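PDB 3T4W: mandelate racemase/muconate lactonizing enzyme family protein from Sulfitobacter sp. NAS-14.1, which probably acts as a lyase of the enolase superfamily, whose members abstract the alpha-proton of a carboxylate substrate with help from a divalent metal ion. Local coordinates for residues L47-T52 and V57-C62; L94-A99 and I312-K317; I186-A191 and K215-A220; E256-P261 and E265-V270; N343-A348 and A385-E390. All blocks are in the same frame, centred on the assembly; numbering follows the deposited sequence.

Contact 1: residues L47-T52 and V57-C62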
# COMPACT_ATOMS: atom_id res chain seq x y z
N LEU A 47 -31.81 24.41 22.78
CA LEU A 47 -32.99 23.58 22.57
C LEU A 47 -33.83 24.13 21.42
O LEU A 47 -33.95 25.34 21.24
CB LEU A 47 -33.84 23.49 23.84
CG LEU A 47 -33.11 23.23 25.16
CD1 LEU A 47 -34.07 23.39 26.32
CD2 LEU A 47 -32.45 21.85 25.19
N VAL A 48 -34.39 23.22 20.63
CA VAL A 48 -35.39 23.56 19.64
C VAL A 48 -36.66 22.82 20.02
O VAL A 48 -36.62 21.65 20.42
CB VAL A 48 -34.97 23.17 18.20
CG1 VAL A 48 -33.79 24.00 17.74
CG2 VAL A 48 -34.66 21.67 18.10
N LYS A 49 -37.79 23.50 19.91
CA LYS A 49 -39.07 22.87 20.18
C LYS A 49 -39.89 22.93 18.92
O LYS A 49 -40.22 24.02 18.43
CB LYS A 49 -39.79 23.60 21.31
CG LYS A 49 -41.29 23.40 21.31
CD LYS A 49 -41.94 24.25 22.38
CE LYS A 49 -43.41 23.91 22.52
NZ LYS A 49 -44.07 24.70 23.61
N LEU A 50 -40.21 21.77 18.36
CA LEU A 50 -41.01 21.74 17.14
C LEU A 50 -42.45 21.30 17.40
O LEU A 50 -42.71 20.51 18.30
CB LEU A 50 -40.35 20.89 16.06
CG LEU A 50 -39.04 21.46 15.51
CD1 LEU A 50 -38.43 20.51 14.50
CD2 LEU A 50 -39.21 22.84 14.90
N THR A 51 -43.37 21.84 16.61
CA THR A 51 -44.77 21.49 16.69
C THR A 51 -45.31 21.27 15.27
O THR A 51 -45.03 22.07 14.37
CB THR A 51 -45.58 22.61 17.36
OG1 THR A 51 -44.93 23.02 18.57
CG2 THR A 51 -47.01 22.14 17.68
N THR A 52 -46.05 20.19 15.08
CA THR A 52 -46.67 19.90 13.78
C THR A 52 -48.02 20.60 13.67
O THR A 52 -48.49 21.21 14.63
CB THR A 52 -46.93 18.40 13.60
OG1 THR A 52 -47.99 18.00 14.48
CG2 THR A 52 -45.67 17.59 13.89
N VAL A 57 -45.84 17.96 19.72
CA VAL A 57 -44.62 18.69 20.06
C VAL A 57 -43.40 17.76 20.23
O VAL A 57 -43.49 16.72 20.88
CB VAL A 57 -44.80 19.49 21.37
CG1 VAL A 57 -43.49 20.17 21.76
CG2 VAL A 57 -45.91 20.50 21.22
N GLY A 58 -42.28 18.16 19.64
CA GLY A 58 -41.02 17.46 19.82
C GLY A 58 -39.93 18.40 20.30
O GLY A 58 -39.91 19.58 19.97
N TRP A 59 -39.01 17.87 21.10
CA TRP A 59 -37.84 18.62 21.53
C TRP A 59 -36.55 18.06 20.93
O TRP A 59 -36.36 16.85 20.85
CB TRP A 59 -37.76 18.62 23.05
CG TRP A 59 -38.86 19.40 23.70
CD1 TRP A 59 -40.11 18.94 24.01
CD2 TRP A 59 -38.82 20.77 24.12
NE1 TRP A 59 -40.85 19.94 24.60
CE2 TRP A 59 -40.08 21.07 24.67
CE3 TRP A 59 -37.84 21.77 24.07
CZ2 TRP A 59 -40.39 22.34 25.19
CZ3 TRP A 59 -38.15 23.02 24.57
CH2 TRP A 59 -39.41 23.30 25.13
N GLY A 60 -35.67 18.96 20.50
CA GLY A 60 -34.36 18.58 19.99
C GLY A 60 -33.27 19.42 20.64
O GLY A 60 -33.57 20.37 21.35
N GLU A 61 -32.01 19.05 20.43
CA GLU A 61 -30.91 19.83 20.97
C GLU A 61 -29.78 19.95 19.95
O GLU A 61 -29.26 18.95 19.45
CB GLU A 61 -30.41 19.26 22.31
CG GLU A 61 -29.32 20.09 22.99
CD GLU A 61 -29.07 19.73 24.45
OE1 GLU A 61 -29.90 19.01 25.06
OE2 GLU A 61 -28.05 20.18 25.01
N CYS A 62 -29.42 21.20 19.63
CA CYS A 62 -28.34 21.50 18.71
C CYS A 62 -27.04 21.64 19.46
O CYS A 62 -26.97 22.33 20.48
CB CYS A 62 -28.58 22.83 17.99
SG CYS A 62 -30.02 22.92 16.93

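Contact 2: residues L94-A99 and I312-K317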
# COMPACT_ATOMS: atom_id res chain seq x y z
N LEU A 94 -34.93 12.64 3.30
CA LEU A 94 -35.12 13.77 2.39
C LEU A 94 -34.64 15.09 2.99
O LEU A 94 -33.98 15.90 2.32
CB LEU A 94 -36.60 13.88 1.98
CG LEU A 94 -37.02 15.03 1.07
CD1 LEU A 94 -36.33 14.94 -0.27
CD2 LEU A 94 -38.54 15.07 0.90
N MET A 95 -34.96 15.31 4.26
CA MET A 95 -34.66 16.58 4.89
C MET A 95 -33.16 16.69 5.12
O MET A 95 -32.57 17.76 4.99
CB MET A 95 -35.45 16.75 6.18
CG MET A 95 -36.92 17.11 5.95
SD MET A 95 -37.85 17.43 7.46
CE MET A 95 -38.12 15.76 8.06
N TYR A 96 -32.55 15.55 5.42
CA TYR A 96 -31.11 15.52 5.61
C TYR A 96 -30.41 15.85 4.30
O TYR A 96 -29.50 16.68 4.27
CB TYR A 96 -30.68 14.16 6.14
CG TYR A 96 -29.18 13.95 6.09
CD1 TYR A 96 -28.39 14.17 7.21
CD2 TYR A 96 -28.56 13.52 4.92
CE1 TYR A 96 -27.03 13.98 7.17
CE2 TYR A 96 -27.19 13.33 4.86
CZ TYR A 96 -26.43 13.56 5.99
OH TYR A 96 -25.07 13.36 5.96
N ARG A 97 -30.85 15.22 3.21
CA ARG A 97 -30.27 15.51 1.91
C ARG A 97 -30.37 16.99 1.53
O ARG A 97 -29.44 17.56 0.98
CB ARG A 97 -30.88 14.63 0.82
CG ARG A 97 -30.39 13.18 0.80
CD ARG A 97 -28.89 13.09 1.07
NE ARG A 97 -28.06 13.53 -0.05
CZ ARG A 97 -26.74 13.39 -0.11
NH1 ARG A 97 -26.08 12.83 0.89
NH2 ARG A 97 -26.07 13.82 -1.18
N ARG A 98 -31.52 17.61 1.82
CA ARG A 98 -31.74 19.03 1.54
C ARG A 98 -30.77 19.92 2.31
O ARG A 98 -30.16 20.83 1.75
CB ARG A 98 -33.16 19.45 1.90
CG ARG A 98 -34.25 18.96 0.97
CD ARG A 98 -35.60 19.30 1.57
NE ARG A 98 -36.72 18.90 0.73
CZ ARG A 98 -37.98 18.82 1.16
NH1 ARG A 98 -38.28 19.09 2.42
NH2 ARG A 98 -38.95 18.45 0.32
N ALA A 99 -30.66 19.67 3.61
CA ALA A 99 -29.79 20.46 4.48
C ALA A 99 -28.31 20.26 4.14
O ALA A 99 -27.56 21.23 4.00
CB ALA A 99 -30.06 20.13 5.95
N ILE A 312 -30.28 11.64 14.88
CA ILE A 312 -30.37 10.26 15.32
C ILE A 312 -30.15 9.29 14.15
O ILE A 312 -29.36 8.34 14.25
CB ILE A 312 -31.71 10.00 16.03
CG1 ILE A 312 -31.69 10.67 17.41
CG2 ILE A 312 -32.00 8.51 16.16
CD1 ILE A 312 -32.94 10.43 18.23
N TRP A 313 -30.83 9.55 13.04
CA TRP A 313 -30.76 8.68 11.86
C TRP A 313 -29.33 8.57 11.34
O TRP A 313 -28.82 7.47 11.11
CB TRP A 313 -31.68 9.21 10.77
CG TRP A 313 -32.09 8.21 9.74
CD1 TRP A 313 -31.95 8.31 8.39
CD2 TRP A 313 -32.73 6.94 9.98
NE1 TRP A 313 -32.45 7.19 7.77
CE2 TRP A 313 -32.94 6.34 8.73
CE3 TRP A 313 -33.15 6.28 11.14
CZ2 TRP A 313 -33.55 5.09 8.60
CZ3 TRP A 313 -33.76 5.03 11.00
CH2 TRP A 313 -33.95 4.46 9.74
N GLU A 314 -28.68 9.72 11.17
CA GLU A 314 -27.31 9.76 10.70
C GLU A 314 -26.42 8.90 11.59
O GLU A 314 -25.61 8.11 11.11
CB GLU A 314 -26.79 11.20 10.66
CG GLU A 314 -25.37 11.35 10.09
CD GLU A 314 -25.32 11.14 8.58
OE1 GLU A 314 -26.32 10.64 8.02
OE2 GLU A 314 -24.30 11.48 7.96
N ALA A 315 -26.58 9.07 12.90
CA ALA A 315 -25.78 8.33 13.87
C ALA A 315 -26.05 6.82 13.80
O ALA A 315 -25.19 6.02 14.12
CB ALA A 315 -26.02 8.87 15.28
N LYS A 316 -27.25 6.44 13.38
CA LYS A 316 -27.55 5.03 13.17
C LYS A 316 -26.76 4.47 12.00
O LYS A 316 -26.37 3.30 12.00
CB LYS A 316 -29.04 4.82 12.94
CG LYS A 316 -29.86 4.82 14.22
CD LYS A 316 -29.67 3.51 14.98
CE LYS A 316 -30.11 2.31 14.14
NZ LYS A 316 -30.15 1.08 14.97
N LYS A 317 -26.54 5.31 10.99
CA LYS A 317 -25.78 4.90 9.81
C LYS A 317 -24.31 4.76 10.16
O LYS A 317 -23.63 3.87 9.66
CB LYS A 317 -25.96 5.89 8.66
CG LYS A 317 -27.39 5.97 8.14
CD LYS A 317 -27.46 6.81 6.87
CE LYS A 317 -28.89 6.89 6.32
NZ LYS A 317 -28.96 7.66 5.03

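Contact 3: residues I186-A191 and K215-A220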
# COMPACT_ATOMS: atom_id res chain seq x y z
N ILE A 186 -14.78 5.83 34.32
CA ILE A 186 -14.62 7.22 34.68
C ILE A 186 -13.61 7.89 33.76
O ILE A 186 -12.61 7.28 33.38
CB ILE A 186 -14.15 7.36 36.14
CG1 ILE A 186 -12.92 6.49 36.38
CG2 ILE A 186 -15.26 6.97 37.09
CD1 ILE A 186 -12.59 6.33 37.84
N LYS A 187 -13.88 9.15 33.40
CA LYS A 187 -13.00 9.91 32.52
C LYS A 187 -12.36 11.11 33.22
O LYS A 187 -12.94 11.69 34.14
CB LYS A 187 -13.77 10.38 31.28
CG LYS A 187 -12.89 11.11 30.27
CD LYS A 187 -13.43 10.99 28.86
CE LYS A 187 -14.54 12.00 28.61
NZ LYS A 187 -15.27 11.63 27.36
N PHE A 188 -11.16 11.47 32.78
CA PHE A 188 -10.45 12.62 33.33
C PHE A 188 -9.51 13.17 32.26
O PHE A 188 -9.18 12.46 31.31
CB PHE A 188 -9.66 12.23 34.59
CG PHE A 188 -8.81 10.99 34.42
CD1 PHE A 188 -9.39 9.73 34.43
CD2 PHE A 188 -7.44 11.08 34.26
CE1 PHE A 188 -8.62 8.59 34.27
CE2 PHE A 188 -6.67 9.94 34.10
CZ PHE A 188 -7.26 8.69 34.11
N ASP A 189 -9.11 14.43 32.39
CA ASP A 189 -8.07 14.97 31.52
C ASP A 189 -7.07 15.81 32.29
O ASP A 189 -7.35 16.95 32.63
CB ASP A 189 -8.63 15.80 30.37
CG ASP A 189 -7.57 16.12 29.32
OD1 ASP A 189 -6.46 15.56 29.43
OD2 ASP A 189 -7.84 16.92 28.39
N PRO A 190 -5.89 15.24 32.55
CA PRO A 190 -4.83 15.88 33.33
C PRO A 190 -3.75 16.50 32.45
O PRO A 190 -2.76 16.99 32.97
CB PRO A 190 -4.22 14.71 34.11
CG PRO A 190 -4.84 13.43 33.52
CD PRO A 190 -5.57 13.83 32.27
N ALA A 191 -3.95 16.48 31.13
CA ALA A 191 -2.84 16.70 30.20
C ALA A 191 -2.59 18.16 29.78
O ALA A 191 -1.75 18.42 28.91
CB ALA A 191 -2.99 15.81 28.98
N LYS A 215 -1.90 6.60 37.86
CA LYS A 215 -1.43 5.80 38.98
C LYS A 215 -2.44 5.85 40.13
O LYS A 215 -2.88 4.81 40.62
CB LYS A 215 -0.04 6.26 39.45
CG LYS A 215 0.65 5.26 40.37
CD LYS A 215 2.10 5.64 40.64
CE LYS A 215 2.78 4.55 41.47
NZ LYS A 215 4.26 4.68 41.51
N ALA A 216 -2.81 7.06 40.54
CA ALA A 216 -3.71 7.25 41.67
C ALA A 216 -5.12 6.68 41.41
O ALA A 216 -5.66 5.96 42.24
CB ALA A 216 -3.78 8.73 42.06
N ILE A 217 -5.70 7.00 40.27
CA ILE A 217 -7.05 6.54 39.98
C ILE A 217 -7.11 5.02 39.81
O ILE A 217 -8.04 4.36 40.29
CB ILE A 217 -7.61 7.26 38.74
CG1 ILE A 217 -7.66 8.77 39.01
CG2 ILE A 217 -8.96 6.72 38.35
CD1 ILE A 217 -7.82 9.61 37.76
N ARG A 218 -6.12 4.44 39.13
CA ARG A 218 -6.07 2.99 38.96
C ARG A 218 -5.89 2.31 40.31
O ARG A 218 -6.50 1.27 40.57
CB ARG A 218 -4.95 2.57 38.00
CG ARG A 218 -4.75 1.06 37.90
CD ARG A 218 -6.00 0.33 37.40
NE ARG A 218 -6.29 0.60 35.99
CZ ARG A 218 -7.46 0.36 35.39
NH1 ARG A 218 -7.61 0.64 34.10
NH2 ARG A 218 -8.48 -0.14 36.08
N ALA A 219 -5.05 2.89 41.16
CA ALA A 219 -4.80 2.32 42.48
C ALA A 219 -6.10 2.25 43.27
O ALA A 219 -6.46 1.21 43.82
CB ALA A 219 -3.77 3.14 43.23
N ALA A 220 -6.81 3.37 43.29
CA ALA A 220 -8.05 3.49 44.05
C ALA A 220 -9.17 2.53 43.58
O ALA A 220 -9.85 1.94 44.41
CB ALA A 220 -8.52 4.94 44.03

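Contact 4: residues E256-P261 and E265-V270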
# COMPACT_ATOMS: atom_id res chain seq x y z
N GLU A 256 -8.68 9.40 24.20
CA GLU A 256 -9.62 10.24 23.48
C GLU A 256 -8.99 11.41 22.82
O GLU A 256 -8.16 12.00 23.38
CB GLU A 256 -10.67 10.76 24.42
CG GLU A 256 -11.78 11.43 23.74
CD GLU A 256 -12.90 11.79 24.64
OE1 GLU A 256 -13.41 10.93 25.29
OE2 GLU A 256 -13.29 12.93 24.68
N GLU A 257 -9.42 11.72 21.61
CA GLU A 257 -8.88 12.86 20.85
C GLU A 257 -7.42 13.16 21.17
O GLU A 257 -7.12 14.19 21.75
CB GLU A 257 -9.72 14.11 21.08
CG GLU A 257 -11.08 14.07 20.41
CD GLU A 257 -11.75 15.43 20.38
OE1 GLU A 257 -11.80 16.11 21.44
OE2 GLU A 257 -12.23 15.82 19.30
N PRO A 258 -6.52 12.25 20.79
CA PRO A 258 -5.09 12.48 21.03
C PRO A 258 -4.60 13.75 20.32
O PRO A 258 -3.76 14.47 20.86
CB PRO A 258 -4.44 11.22 20.42
CG PRO A 258 -5.49 10.66 19.49
CD PRO A 258 -6.77 10.92 20.21
N ILE A 259 -5.15 14.03 19.14
CA ILE A 259 -4.77 15.20 18.35
C ILE A 259 -6.02 15.91 17.84
O ILE A 259 -7.11 15.36 17.93
CB ILE A 259 -3.89 14.79 17.14
CG1 ILE A 259 -4.67 13.86 16.21
CG2 ILE A 259 -2.61 14.11 17.61
CD1 ILE A 259 -4.13 13.83 14.79
N PRO A 260 -5.85 17.09 17.28
CA PRO A 260 -6.94 17.82 16.67
C PRO A 260 -7.69 17.05 15.60
O PRO A 260 -7.18 16.15 15.02
CB PRO A 260 -6.26 19.03 16.09
CG PRO A 260 -5.04 19.10 16.71
CD PRO A 260 -4.62 17.88 17.23
N PRO A 261 -8.92 17.44 15.39
CA PRO A 261 -9.90 16.74 14.59
C PRO A 261 -9.73 16.94 13.11
O PRO A 261 -10.58 16.62 12.37
CB PRO A 261 -11.19 17.40 15.07
CG PRO A 261 -10.79 18.61 15.68
CD PRO A 261 -9.54 18.43 16.26
N GLU A 265 -5.35 10.87 9.04
CA GLU A 265 -4.18 10.01 8.85
C GLU A 265 -3.19 10.14 10.00
O GLU A 265 -2.55 9.16 10.40
CB GLU A 265 -3.52 10.31 7.50
CG GLU A 265 -4.48 10.90 6.46
CD GLU A 265 -3.93 10.90 5.03
OE1 GLU A 265 -4.24 11.85 4.27
OE2 GLU A 265 -3.19 9.96 4.68
N GLN A 266 -3.08 11.34 10.56
CA GLN A 266 -2.22 11.53 11.72
C GLN A 266 -2.78 10.81 12.94
O GLN A 266 -2.02 10.23 13.71
CB GLN A 266 -2.00 13.02 12.02
CG GLN A 266 -1.13 13.74 11.00
CD GLN A 266 0.27 13.17 10.89
OE1 GLN A 266 0.75 12.86 9.80
NE2 GLN A 266 0.94 13.02 12.03
N MET A 267 -4.09 10.84 13.12
CA MET A 267 -4.65 10.16 14.28
C MET A 267 -4.39 8.67 14.16
O MET A 267 -4.06 8.01 15.14
CB MET A 267 -6.14 10.47 14.47
CG MET A 267 -6.71 9.96 15.81
SD MET A 267 -8.41 10.49 16.11
CE MET A 267 -8.16 12.19 16.59
N ALA A 268 -4.52 8.13 12.95
CA ALA A 268 -4.23 6.72 12.72
C ALA A 268 -2.78 6.42 13.08
O ALA A 268 -2.47 5.36 13.64
CB ALA A 268 -4.50 6.33 11.27
N ALA A 269 -1.89 7.36 12.75
CA ALA A 269 -0.48 7.23 13.10
C ALA A 269 -0.34 6.99 14.60
O ALA A 269 0.32 6.05 15.04
CB ALA A 269 0.30 8.46 12.67
N VAL A 270 -0.98 7.85 15.38
CA VAL A 270 -1.02 7.70 16.83
C VAL A 270 -1.56 6.33 17.22
O VAL A 270 -1.01 5.66 18.09
CB VAL A 270 -1.92 8.78 17.48
CG1 VAL A 270 -2.17 8.46 18.95
CG2 VAL A 270 -1.31 10.18 17.29

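Contact 5: residues N343-A348 and A385-E390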
# COMPACT_ATOMS: atom_id res chain seq x y z
N ASN A 343 -29.07 10.27 22.74
CA ASN A 343 -27.93 9.37 22.89
C ASN A 343 -28.37 7.98 23.34
O ASN A 343 -27.89 6.96 22.84
CB ASN A 343 -26.94 9.91 23.93
CG ASN A 343 -26.15 11.09 23.41
OD1 ASN A 343 -26.14 11.37 22.21
ND2 ASN A 343 -25.47 11.79 24.32
N ILE A 344 -29.31 7.97 24.27
CA ILE A 344 -29.76 6.75 24.90
C ILE A 344 -30.70 5.93 24.01
O ILE A 344 -30.68 4.70 24.04
CB ILE A 344 -30.35 7.06 26.29
CG1 ILE A 344 -29.20 7.41 27.23
CG2 ILE A 344 -31.16 5.88 26.83
CD1 ILE A 344 -29.56 7.37 28.65
N HIS A 345 -31.49 6.62 23.20
CA HIS A 345 -32.33 5.92 22.23
C HIS A 345 -31.50 5.35 21.08
O HIS A 345 -31.86 4.33 20.49
CB HIS A 345 -33.45 6.83 21.71
CG HIS A 345 -34.61 6.93 22.65
ND1 HIS A 345 -35.64 6.01 22.66
CD2 HIS A 345 -34.90 7.83 23.63
CE1 HIS A 345 -36.51 6.34 23.60
NE2 HIS A 345 -36.08 7.44 24.20
N LEU A 346 -30.38 6.00 20.77
CA LEU A 346 -29.42 5.40 19.86
C LEU A 346 -28.81 4.17 20.53
O LEU A 346 -28.85 3.07 20.00
CB LEU A 346 -28.32 6.41 19.49
CG LEU A 346 -27.22 5.91 18.55
CD1 LEU A 346 -27.78 5.48 17.20
CD2 LEU A 346 -26.14 6.98 18.35
N ALA A 347 -28.26 4.38 21.73
CA ALA A 347 -27.61 3.32 22.48
C ALA A 347 -28.47 2.05 22.58
O ALA A 347 -27.99 0.95 22.30
CB ALA A 347 -27.24 3.81 23.88
N ALA A 348 -29.73 2.21 22.97
CA ALA A 348 -30.60 1.06 23.19
C ALA A 348 -30.84 0.27 21.91
O ALA A 348 -31.22 -0.90 21.96
CB ALA A 348 -31.93 1.49 23.79
N ALA A 385 -43.53 7.39 25.20
CA ALA A 385 -43.44 7.70 23.78
C ALA A 385 -42.33 8.70 23.47
O ALA A 385 -41.86 9.41 24.35
CB ALA A 385 -44.78 8.22 23.26
N GLY A 386 -41.92 8.73 22.20
CA GLY A 386 -40.91 9.67 21.74
C GLY A 386 -39.60 9.49 22.48
O GLY A 386 -39.14 8.36 22.66
N LEU A 387 -39.00 10.60 22.88
CA LEU A 387 -37.75 10.58 23.64
C LEU A 387 -37.99 10.16 25.09
O LEU A 387 -37.05 9.81 25.81
CB LEU A 387 -37.06 11.95 23.59
CG LEU A 387 -36.34 12.34 22.29
CD1 LEU A 387 -35.91 13.81 22.31
CD2 LEU A 387 -35.14 11.43 22.01
N GLY A 388 -39.26 10.18 25.50
CA GLY A 388 -39.65 9.74 26.83
C GLY A 388 -39.45 10.82 27.87
O GLY A 388 -39.29 10.53 29.06
N LEU A 389 -39.48 12.08 27.43
CA LEU A 389 -39.19 13.20 28.31
C LEU A 389 -40.39 14.08 28.64
O LEU A 389 -41.30 14.25 27.83
CB LEU A 389 -38.14 14.09 27.66
CG LEU A 389 -36.85 13.41 27.23
CD1 LEU A 389 -35.93 14.44 26.59
CD2 LEU A 389 -36.21 12.74 28.43
N GLU A 390 -40.36 14.65 29.84
CA GLU A 390 -41.17 15.81 30.15
C GLU A 390 -40.24 17.01 30.25
O GLU A 390 -39.63 17.24 31.30
CB GLU A 390 -41.91 15.64 31.48
CG GLU A 390 -43.23 14.89 31.42
CD GLU A 390 -44.06 15.11 32.67
OE1 GLU A 390 -44.16 14.17 33.50
OE2 GLU A 390 -44.60 16.23 32.85

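Contact 1: residues L47-T52 and V57-C62
One face of the Trp59 indole carries the chain of Lys49: CB sits 3.7 Å from the centroid of the six-membered ring, nearly on its normal, and Lys49 CD follows 3.7 Å from Trp59 CZ2. At the ring's edge, near its plane, Leu47 CB lies 4.4 Å from Trp59 CE3. The aliphatic part of Lys49 is extended, with CG anti to the backbone N (chi1 157°), which carries it across the indole and past Val57; Lys49 CE is 3.8 Å from Val57 CG1, and its NZ ends in a salt bridge with Glu393. Leu47 CD2 rests 3.8 Å from Glu61 OE1, while the two carboxylate oxygens of Glu61 bond to the backbone N of Glu339 and Gly336. On the other side of the sheet, away from Trp59, Val48 CG2 packs 3.6 Å from Gly60 CA, and Val48 CG1 meets Cys62 SG. Paired backbone bonds join Val48 to Gly60 and Leu50 to Gly58; Gly60 N to Val48 O, at 2.9 Å, is nearly straight. Val48 and Leu50 turn toward helices 69-83 and 110-130. The arrangement is an antiparallel beta hairpin, part of the three-stranded sheet in the N-terminal capping domain of enolase-superfamily enzymes.

Contact 2: residues L94-A99 and I312-K317
Tyr96 and Glu314 meet side chain to side chain where helix 92-101 of the N-terminal capping domain faces helix 312-323 of the modified TIM barrel, and they are the two residues that touch. From CB, the tyrosine runs with CG anti to its own N (chi1 168°), which sends the ring out from its helix toward the barrel. CD1 is still 4.2 Å from Glu314 OE1; the next ring atom, CE1, closes to 3.5 Å from that same Glu314 OE1. Tyr96 CZ lies 3.6 Å from Glu314 OE2. Glu314 comes across at about a right angle, its chain bent at chi2 (73°), and its carboxylate is inclined 31° to the phenol ring. Phe116 of helix 110-130 packs against the tyrosine side chain, and Tyr100 brings its own ring nearly parallel. Glu314 OE2 also takes the backbone N-H of Lys287, at the start of helix 287-295, a second partner for the oxygen that the tyrosine reaches, which helps hold the carboxylate and probably favours its negative charge. Both side chains touch Thr286 as well, and both are buried. Last along the tyrosine, OH reaches Glu314 OE2 at 2.9 Å in a weak hydrogen bond.

Contact 3: residues I186-A191 and K215-A220
Ile217 presses its CD1 methyl onto the ring of Phe188, joining strand 185-188 to helix 204-221 within a beta-alpha-beta unit of the C-terminal barrel. The methyl stands over the middle of the ring, 3.5 Å from its centroid and only 4° off the normal, a CH-pi contact in which all six ring carbons lie at similar distances. Conformation explains the fit. Phe188 places CG between its own N and carbonyl carbon (chi1 49°), which sends the ring out from the strand, and chi2 of -76° turns its face to the helix. Ile217 has CG1 anti to the carbonyl carbon and then extends, so that CD1 leads straight down from the helix onto the ring. Its other branch, CG2, passes alongside the tip of Ile186, where Ile217 CG2 and Ile186 CD1 are 3.7 Å apart. An alanine in place of Phe188 is likely to strip Ile217 CD1 of the flat surface it rests on and open a gap between strand and helix. Leu227 of the neighbouring strand and Phe213 and Cys214 of the helix also pack on Phe188. Lys187, between Ile186 and Phe188 in the strand, points away from the helix and forms a salt bridge with Glu357. Past the strand, Pro190 CG lies at the edge of the Phe188 ring, in its plane. The chain then closes in an Asx turn, where the N of Ala191 gives its hydrogen to Asp189 OD1 at 3.2 Å, reaching it from above the carboxylate plane.

Contact 4: residues E256-P261 and E265-V270
Met267 lies against Pro258 and Ile259 where the loop after barrel strand 254-256 turns back onto helix 264-273, one beta-alpha step of the modified TIM barrel. The contact between the segments is apolar, with no hydrogen bond crossing it. Among the apolar contacts, Met267 CG is 3.9 Å from Pro258 CG, and the two side chains cross at about a right angle. One turn along the helix, Val270 uses its two methyls separately: CG1 lies 3.9 Å from Pro258 CB, and CG2 passes Ile259 CG2 at 4.2 Å. Ile259 holds CG1 between its N and carbonyl carbon (chi1 62°), which directs Ile259 CD1 at the helix backbone, 3.4 Å from Met267 N and close to Gln266 CB. The polar groups find their mates elsewhere: Gln266 NE2 bonds to Thr237 OG1, and Glu257 forms a salt bridge with Arg283. Ala240 of helix 237-247 packs on Pro258, Ile259 and Val270, while Asn326 of another subunit touches Ile259 and Phe104 of a further subunit touches Glu257. Met267 runs extended to SD and then bends (chi3 -76°), which tucks its methyl against the loop, with Met267 CE 3.9 Å from Ile259 CG1. Replacing Ile259 with glycine would probably open a gap beside Gln266, take the partner from Val270 CG2 and cost the Met267 methyl its contact with CG1. That methyl also meets the loop backbone: Met267 CE is 3.6 Å from Ile259 O.

Contact 5: residues N343-A348 and A385-E390
His345 reaches from its helix to the backbone of Leu387, and this is the close part of the contact: His345 NE2 donates to Leu387 O at 3.0 Å, with an angle of 145° at the hydrogen. The oxygen lies near the ring plane of the histidine, but the nitrogen stands well above the carbonyl plane of Leu387, 59° out of it. His345 CE1 is 3.4 Å from Gly386 O, and His345 CD2 meets Leu387 CD2 at 4.0 Å. The other ring nitrogen, ND1, bonds to the backbone N of Tyr136, consistent with a neutral imidazole carrying its proton on NE2; the two bonds fix the ring's rotation, and the ring of Tyr136 packs against it. The receiving loop is a type II' beta turn from Ala385 to Gly388, with glycine at its positive-phi corner, Gly386, and it lies against helix 337-349 of the barrel domain. Toward the end of the turn the packing thins. Gly388 N is 4.4 Å from His345 NE2, the turn's own bond from Gly388 N to Ala385 O is weak, and beyond it the chain runs away from the helix through partly exposed Leu389, which rests on Thr371 and Ile372, to Glu390 in solvent.

Contacts 1, 2 and 5 cluster where the capping domain meets the barrel. Contact 5 touches contact 1, with Trp59 O 3.4 Å from Leu387 CD1, and Asp125 of helix 110-130 is hydrogen-bonded to both Trp59 N and Leu387 N. It also touches contact 2, where Ala315 CB is 3.6 Å from Leu346 CD2. Contacts 3 and 4 lie across the chain's centre from contact 1, their centres about 38 and 34 Å from its own. They meet through a 2.9 Å salt bridge from Lys187 NZ to Glu256 OE1, at barrel strands 185-188 and 254-256. In the enolase superfamily the active site lies at the C-terminal ends of these strands, so this pair probably borders it.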